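Local coordinates for protein hydrolase, haloacid dehalogenase-like family (Porphyromonas gingivalis, PDB 2I6X) that probably works as a hydrolase of the haloacid dehalogenase-like superfamily, its substrate not being established, at residues I5-D11 against E169-D175; Y105-L109 against D162-K166; A30-A34 against I70-L74. All coordinates share one frame; numbering follows the deposited sequence. Where two conformers were deposited one is given.

In the fold
From the N terminus, strand 7-10 runs through the middle of the five-stranded parallel sheet, and contact 1 joins it to strand 170-173, closing a loop of more than 150 residues. Both other contacts nest inside that loop and follow one another in series. Contact 3 comes first, bringing together the turns after helix 21-30 and helix 59-70 in the helical part of the chain. Contact 2 then ties strand 106-111, the other neighbour of strand 7-10, to the end of helix 153-163, which leads into strand 170-173. Contacts 1 and 2 touch, their centres about 9 Å apart, whereas the centre of contact 3 lies about 39 Å from that of contact 1.

Contact 1 (I5-D11 against E169-D175); sequences IRNIVFD and ETLFIDD
Glu169 O accepts two backbone hydrogen bonds at the start of this parallel strand pair, from Arg6 N (2.8 Å) and Asn7 N, and the pairing continues through Leu171 N to Asn7 O, Val9 N to Leu171 O, Ile173 N to Val9 O and Asp11 N to Ile173 O. These are central strands of the Rossmann-like sheet of the HAD fold. Beside them Asn7 ND2 donates to Thr170 OG1 (2.9 Å), which also bonds to Lys166 O, and a water links Asn7 ND2 to Glu169 OE1. Arg6 and Glu169 run alongside each other in a loose salt bridge, Arg6 NE to Glu169 OE1 3.5 Å, their flat ends turned 80° apart.

At the C-terminal ends the acids gather, as at the active-site end of HAD enzymes: Asp11 OD2 lies 3.2 Å from Asp174 OD1 and close to Asp175 OD1. Asp174 OD2 is also salt-bridged to Lys150.

Ile5, Ile8, Leu171 and Ile173 pack on one face of the sheet beneath helix 200-207. On the other, Val9 CG1, anti to the backbone N (chi1 176°), meets the edge of the Phe172 ring at CD1, 3.7 Å away.

Contact 2 (Y105-L109 against D162-K166); sequences YRLFL and DSGMK
Arg106 reaches the end of helix 153-163 and grips one carbonyl with both terminal nitrogens: Arg106 NH2 to Ser163 O is 2.8 Å and Arg106 NH1 to Ser163 O is 3.0 Å. The oxygen lies in the guanidinium plane. NH2 approaches in the carbonyl plane on a lone pair, while NH1 is tilted 34° from that plane. A bend in the arginine chain at chi3 (74°) turns the guanidinium as it reaches the helix end.

A second hydrogen bond shapes the turn itself. Ser163 OG, which is also bonded to Met159 O, accepts from Met165 N at 3.1 Å, making an ST turn around Gly164, whose positive phi takes the chain out of the helix.

The apolar contacts centre on Phe108. Selenomethionine Met165 comes from the opposite direction, its CE modelled over one ring face, a CH-pi contact in kind but too close for its exact position to be relied on; SE lies further off, oblique to the ring. Ser163 CB stands 3.8 Å from Phe108 CE1, and Phe108 CZ in turn lies over one face of the Arg106 guanidinium.

Together these contacts fasten a helix C-terminus against a strand of the parallel sheet, the alpha/beta layering of the Rossmann-like HAD core.

Contact 3 (A30-A34 against I70-L74); sequences AIGVA and IGKEL
Ile70 sends its side chain into the backbone of the 30-34 turn and touches it along most of its length. Ile70 CB begins the contact, 3.7 Å from Gly32 O. From there the branches part: Ile70 CG2 lies against Val33 CA at 3.8 Å, and CG1 carries the chain on to CD1. With chi1 at 72°, CG1 stands between the backbone N and the carbonyl carbon, and the extended chi2 sends CD1 onward to the neighbouring peptide. At the tip Ile70 CD1 meets Ile31 O at 3.5 Å, has Gly32 C nearby and touches Val33 CG2 at 3.9 Å. The Val33 and Ile70 side chains cross at about a right angle.

Leu74 packs beside this residue. Leu74 CD2 approaches Ile31 O at 3.4 Å and the apolar CB of Ile31 as well, while Leu74 CD1 reaches Val33 CG2 at 4.1 Å. Two branched side chains from the 70-74 turn therefore share Val33 CG2. Lys72 passes beside the turn, with CD near Ile31 O and Lys72 NZ 4.0 Å from Gly32 CA. No hydrogen bond joins the two segments; the contact is mainly apolar groups set against side chains and peptide atoms, with the Lys72 amine alongside.

Each turn is a helix C-terminus closed by a Schellman motif, with Gly32 and Gly71, both at positive phi, as the C-prime residues. At Gly32 the backbone lies against Ile70 and Lys72, and the lack of a side chain leaves room for them to approach.

The contact thus joins the ends of helix 21-30 and helix 59-70 far from the parallel sheet. Leu66 of helix 59-70 touches both Val33 and Leu74, and helix 76-83 adds Gln78 and Ala82 against Ile31 and Val79 against Leu74.

Contact 1 (I5-D11 against E169-D175)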
# COMPACT_ATOMS: atom_id res chain seq x y z
N ILE A 5 21.44 -7.41 3.81
CA ILE A 5 20.02 -7.35 3.98
C ILE A 5 19.49 -8.72 4.45
O ILE A 5 19.80 -9.74 3.83
CB ILE A 5 19.34 -6.95 2.63
CG1 ILE A 5 19.92 -5.65 2.04
CG2 ILE A 5 17.82 -6.90 2.74
CD1 ILE A 5 19.72 -4.42 2.87
N ARG A 6 18.72 -8.71 5.54
CA ARG A 6 18.00 -9.88 6.06
C ARG A 6 16.47 -9.77 5.85
O ARG A 6 15.78 -10.79 5.76
CB ARG A 6 18.28 -10.05 7.56
CG ARG A 6 19.72 -10.40 7.93
CD ARG A 6 19.72 -11.22 9.23
NE ARG A 6 21.01 -11.23 9.92
CZ ARG A 6 22.06 -11.98 9.57
NH1 ARG A 6 22.00 -12.79 8.51
NH2 ARG A 6 23.19 -11.90 10.27
N ASN A 7 15.97 -8.54 5.81
CA ASN A 7 14.54 -8.26 5.72
C ASN A 7 14.26 -7.32 4.55
O ASN A 7 15.08 -6.46 4.24
CB ASN A 7 14.01 -7.63 7.02
CG ASN A 7 14.73 -8.13 8.26
OD1 ASN A 7 14.56 -9.28 8.69
ND2 ASN A 7 15.55 -7.27 8.85
N ILE A 8 13.12 -7.51 3.90
CA ILE A 8 12.74 -6.63 2.83
C ILE A 8 11.29 -6.26 3.07
O ILE A 8 10.47 -7.13 3.33
CB ILE A 8 12.89 -7.29 1.42
CG1 ILE A 8 14.29 -7.88 1.20
CG2 ILE A 8 12.58 -6.30 0.30
CD1 ILE A 8 14.28 -9.05 0.27
N VAL A 9 10.98 -4.96 2.97
CA VAL A 9 9.65 -4.41 3.20
C VAL A 9 9.21 -3.74 1.91
O VAL A 9 9.97 -2.97 1.34
CB VAL A 9 9.67 -3.33 4.33
CG1 VAL A 9 8.27 -2.69 4.51
CG2 VAL A 9 10.15 -3.92 5.64
N PHE A 10 8.00 -4.05 1.46
CA PHE A 10 7.47 -3.51 0.22
C PHE A 10 6.27 -2.65 0.51
O PHE A 10 5.47 -2.98 1.39
CB PHE A 10 7.00 -4.67 -0.67
CG PHE A 10 8.09 -5.58 -1.12
CD1 PHE A 10 8.69 -5.42 -2.37
CD2 PHE A 10 8.51 -6.63 -0.31
CE1 PHE A 10 9.71 -6.28 -2.79
CE2 PHE A 10 9.53 -7.47 -0.71
CZ PHE A 10 10.12 -7.29 -1.96
N ASP A 11 6.09 -1.58 -0.25
CA ASP A 11 4.75 -0.96 -0.34
C ASP A 11 3.91 -1.80 -1.33
O ASP A 11 4.45 -2.61 -2.08
CB ASP A 11 4.87 0.49 -0.82
CG ASP A 11 3.59 1.29 -0.65
OD1 ASP A 11 2.61 0.86 0.02
OD2 ASP A 11 3.58 2.41 -1.22
N GLU A 169 19.38 -3.74 8.68
CA GLU A 169 19.40 -5.02 7.99
C GLU A 169 18.20 -5.15 7.06
O GLU A 169 17.93 -6.22 6.53
CB GLU A 169 19.40 -6.16 8.99
CG GLU A 169 20.63 -6.20 9.90
CD GLU A 169 20.69 -7.47 10.72
OE1 GLU A 169 19.64 -8.13 10.87
OE2 GLU A 169 21.79 -7.81 11.21
N THR A 170 17.48 -4.05 6.88
CA THR A 170 16.21 -4.09 6.17
C THR A 170 16.24 -3.20 4.93
O THR A 170 16.70 -2.07 5.01
CB THR A 170 15.04 -3.67 7.11
OG1 THR A 170 15.11 -4.44 8.32
CG2 THR A 170 13.72 -3.90 6.44
N LEU A 171 15.75 -3.73 3.81
CA LEU A 171 15.58 -2.93 2.59
C LEU A 171 14.12 -2.51 2.45
O LEU A 171 13.24 -3.36 2.47
CB LEU A 171 16.07 -3.71 1.37
CG LEU A 171 15.88 -3.11 -0.01
CD1 LEU A 171 16.63 -1.78 -0.14
CD2 LEU A 171 16.34 -4.12 -1.07
N PHE A 172 13.86 -1.21 2.34
CA PHE A 172 12.49 -0.64 2.28
C PHE A 172 12.22 -0.12 0.88
O PHE A 172 12.95 0.74 0.39
CB PHE A 172 12.31 0.47 3.33
CG PHE A 172 10.95 1.19 3.29
CD1 PHE A 172 9.79 0.56 3.74
CD2 PHE A 172 10.86 2.51 2.83
CE1 PHE A 172 8.52 1.23 3.71
CE2 PHE A 172 9.63 3.19 2.81
CZ PHE A 172 8.45 2.55 3.25
N ILE A 173 11.20 -0.67 0.21
CA ILE A 173 10.93 -0.36 -1.21
C ILE A 173 9.60 0.36 -1.30
O ILE A 173 8.53 -0.24 -1.10
CB ILE A 173 11.02 -1.62 -2.10
CG1 ILE A 173 12.36 -2.34 -1.90
CG2 ILE A 173 10.78 -1.27 -3.62
CD1 ILE A 173 12.41 -3.79 -2.45
N ASP A 174 9.66 1.67 -1.55
CA ASP A 174 8.45 2.52 -1.54
C ASP A 174 8.64 3.63 -2.56
O ASP A 174 9.71 4.18 -2.66
CB ASP A 174 8.20 3.09 -0.14
CG ASP A 174 6.76 3.62 0.07
OD1 ASP A 174 6.20 4.27 -0.83
OD2 ASP A 174 6.18 3.42 1.17
N ASP A 175 7.59 3.94 -3.31
CA ASP A 175 7.61 4.94 -4.37
C ASP A 175 7.29 6.32 -3.82
O ASP A 175 7.34 7.31 -4.55
CB ASP A 175 6.59 4.57 -5.48
CG ASP A 175 5.12 4.47 -4.94
OD1 ASP A 175 4.87 3.83 -3.86
OD2 ASP A 175 4.22 5.03 -5.62
O HOH W 1 17.03 -7.84 11.36

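Contact 2 (Y105-L109 against D162-K166)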
# COMPACT_ATOMS: atom_id res chain seq x y z
N TYR A 105 14.81 -14.59 2.99
CA TYR A 105 14.57 -13.29 3.60
C TYR A 105 13.27 -13.35 4.35
O TYR A 105 12.37 -14.15 4.02
CB TYR A 105 14.47 -12.16 2.54
CG TYR A 105 15.74 -11.98 1.76
CD1 TYR A 105 16.79 -11.22 2.28
CD2 TYR A 105 15.91 -12.59 0.51
CE1 TYR A 105 17.97 -11.07 1.59
CE2 TYR A 105 17.11 -12.46 -0.20
CZ TYR A 105 18.15 -11.70 0.35
OH TYR A 105 19.35 -11.56 -0.34
N ARG A 106 13.19 -12.48 5.35
CA ARG A 106 11.93 -12.15 5.96
C ARG A 106 11.31 -11.00 5.16
O ARG A 106 11.97 -10.00 4.88
CB ARG A 106 12.17 -11.78 7.41
CG ARG A 106 12.57 -12.98 8.24
CD ARG A 106 12.70 -12.60 9.69
NE ARG A 106 11.42 -12.39 10.35
CZ ARG A 106 11.22 -11.53 11.35
NH1 ARG A 106 12.22 -10.76 11.78
NH2 ARG A 106 10.02 -11.40 11.89
N LEU A 107 10.04 -11.17 4.77
CA LEU A 107 9.37 -10.28 3.85
C LEU A 107 8.17 -9.67 4.51
O LEU A 107 7.40 -10.35 5.18
CB LEU A 107 8.90 -11.05 2.61
CG LEU A 107 10.01 -11.76 1.83
CD1 LEU A 107 9.42 -12.53 0.67
CD2 LEU A 107 11.10 -10.77 1.36
N PHE A 108 8.01 -8.36 4.33
CA PHE A 108 6.95 -7.60 4.97
C PHE A 108 6.32 -6.64 3.97
O PHE A 108 6.96 -6.21 3.03
CB PHE A 108 7.51 -6.87 6.18
CG PHE A 108 8.19 -7.78 7.16
CD1 PHE A 108 7.44 -8.46 8.12
CD2 PHE A 108 9.56 -8.00 7.09
CE1 PHE A 108 8.05 -9.34 9.00
CE2 PHE A 108 10.18 -8.86 7.99
CZ PHE A 108 9.43 -9.53 8.94
N LEU A 109 5.05 -6.34 4.18
CA LEU A 109 4.38 -5.27 3.46
C LEU A 109 4.10 -4.10 4.42
O LEU A 109 3.58 -4.30 5.52
CB LEU A 109 3.09 -5.77 2.80
CG LEU A 109 2.40 -4.81 1.81
CD1 LEU A 109 2.97 -4.93 0.39
CD2 LEU A 109 0.86 -5.03 1.80
N ASP A 162 7.01 -5.17 16.35
CA ASP A 162 6.25 -6.39 16.12
C ASP A 162 7.05 -7.47 15.39
O ASP A 162 6.94 -8.65 15.72
CB ASP A 162 4.93 -6.10 15.38
CG ASP A 162 4.10 -7.37 15.13
OD1 ASP A 162 3.51 -7.91 16.09
OD2 ASP A 162 4.05 -7.85 13.97
N SER A 163 7.86 -7.06 14.41
CA SER A 163 8.63 -7.99 13.58
C SER A 163 10.00 -8.33 14.14
O SER A 163 10.56 -9.38 13.82
CB SER A 163 8.83 -7.41 12.17
OG SER A 163 9.72 -6.30 12.26
N GLY A 164 10.57 -7.41 14.92
CA GLY A 164 11.95 -7.51 15.38
C GLY A 164 13.02 -7.24 14.33
O GLY A 164 14.17 -7.60 14.51
N MSE A 165 12.64 -6.59 13.24
CA MSE A 165 13.60 -6.22 12.20
C MSE A 165 14.52 -5.09 12.66
O MSE A 165 14.07 -4.08 13.24
CB MSE A 165 12.87 -5.83 10.92
CG MSE A 165 12.05 -4.54 11.03
SE MSE A 165 11.11 -4.10 9.37
CE MSE A 165 9.93 -5.64 9.14
N LYS A 166 15.81 -5.27 12.43
CA LYS A 166 16.79 -4.19 12.56
C LYS A 166 16.75 -3.35 11.28
O LYS A 166 16.89 -3.89 10.17
CB LYS A 166 18.19 -4.77 12.80
CG LYS A 166 18.27 -5.64 14.04
CD LYS A 166 19.69 -6.01 14.39
CE LYS A 166 19.70 -7.21 15.32
NZ LYS A 166 21.08 -7.55 15.79

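Contact 3 (A30-A34 against I70-L74)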
# COMPACT_ATOMS: atom_id res chain seq x y z
N ALA A 30 -18.18 10.31 -11.76
CA ALA A 30 -19.40 9.69 -12.27
C ALA A 30 -20.41 9.30 -11.17
O ALA A 30 -21.60 9.22 -11.45
CB ALA A 30 -19.08 8.50 -13.19
N ILE A 31 -19.96 9.09 -9.93
CA ILE A 31 -20.90 8.90 -8.82
C ILE A 31 -21.12 10.13 -7.94
O ILE A 31 -21.54 10.01 -6.78
CB ILE A 31 -20.55 7.69 -7.93
CG1 ILE A 31 -19.13 7.81 -7.38
CG2 ILE A 31 -20.83 6.40 -8.69
CD1 ILE A 31 -18.72 6.72 -6.33
N GLY A 32 -20.83 11.32 -8.48
CA GLY A 32 -21.16 12.59 -7.83
C GLY A 32 -20.13 13.20 -6.89
O GLY A 32 -20.34 14.28 -6.35
N VAL A 33 -19.01 12.51 -6.68
CA VAL A 33 -17.93 13.08 -5.86
C VAL A 33 -17.11 14.05 -6.74
O VAL A 33 -16.05 13.70 -7.28
CB VAL A 33 -17.04 12.00 -5.20
CG1 VAL A 33 -16.16 12.64 -4.14
CG2 VAL A 33 -17.88 10.92 -4.58
N ALA A 34 -17.63 15.27 -6.86
CA ALA A 34 -17.15 16.24 -7.84
C ALA A 34 -15.83 16.93 -7.47
O ALA A 34 -15.01 17.25 -8.35
CB ALA A 34 -18.26 17.29 -8.10
N ILE A 70 -21.49 14.92 -0.45
CA ILE A 70 -21.92 15.18 -1.83
C ILE A 70 -23.44 15.36 -1.97
O ILE A 70 -23.93 15.75 -3.03
CB ILE A 70 -21.33 14.14 -2.82
CG1 ILE A 70 -22.01 12.78 -2.67
CG2 ILE A 70 -19.79 14.03 -2.64
CD1 ILE A 70 -21.65 11.78 -3.78
N GLY A 71 -24.17 15.12 -0.88
CA GLY A 71 -25.63 15.17 -0.87
C GLY A 71 -26.24 14.07 -1.71
O GLY A 71 -27.17 14.29 -2.46
N LYS A 72 -25.68 12.86 -1.59
CA LYS A 72 -26.10 11.72 -2.39
C LYS A 72 -25.63 10.45 -1.70
O LYS A 72 -24.48 10.37 -1.30
CB LYS A 72 -25.50 11.81 -3.80
CG LYS A 72 -26.23 11.01 -4.89
CD LYS A 72 -25.31 10.80 -6.09
CE LYS A 72 -25.95 11.29 -7.39
NZ LYS A 72 -24.91 11.52 -8.46
N GLU A 73 -26.51 9.46 -1.60
CA GLU A 73 -26.21 8.19 -0.95
C GLU A 73 -25.36 7.30 -1.85
O GLU A 73 -25.74 7.01 -2.99
CB GLU A 73 -27.51 7.51 -0.52
CG GLU A 73 -27.62 6.01 -0.80
CD GLU A 73 -27.28 5.14 0.39
OE1 GLU A 73 -27.42 5.62 1.55
OE2 GLU A 73 -26.89 3.96 0.17
N LEU A 74 -24.20 6.89 -1.33
CA LEU A 74 -23.29 5.97 -2.00
C LEU A 74 -23.27 4.66 -1.23
O LEU A 74 -23.25 4.64 -0.00
CB LEU A 74 -21.87 6.55 -2.08
CG LEU A 74 -21.80 7.96 -2.67
CD1 LEU A 74 -20.47 8.61 -2.40
CD2 LEU A 74 -22.13 7.97 -4.17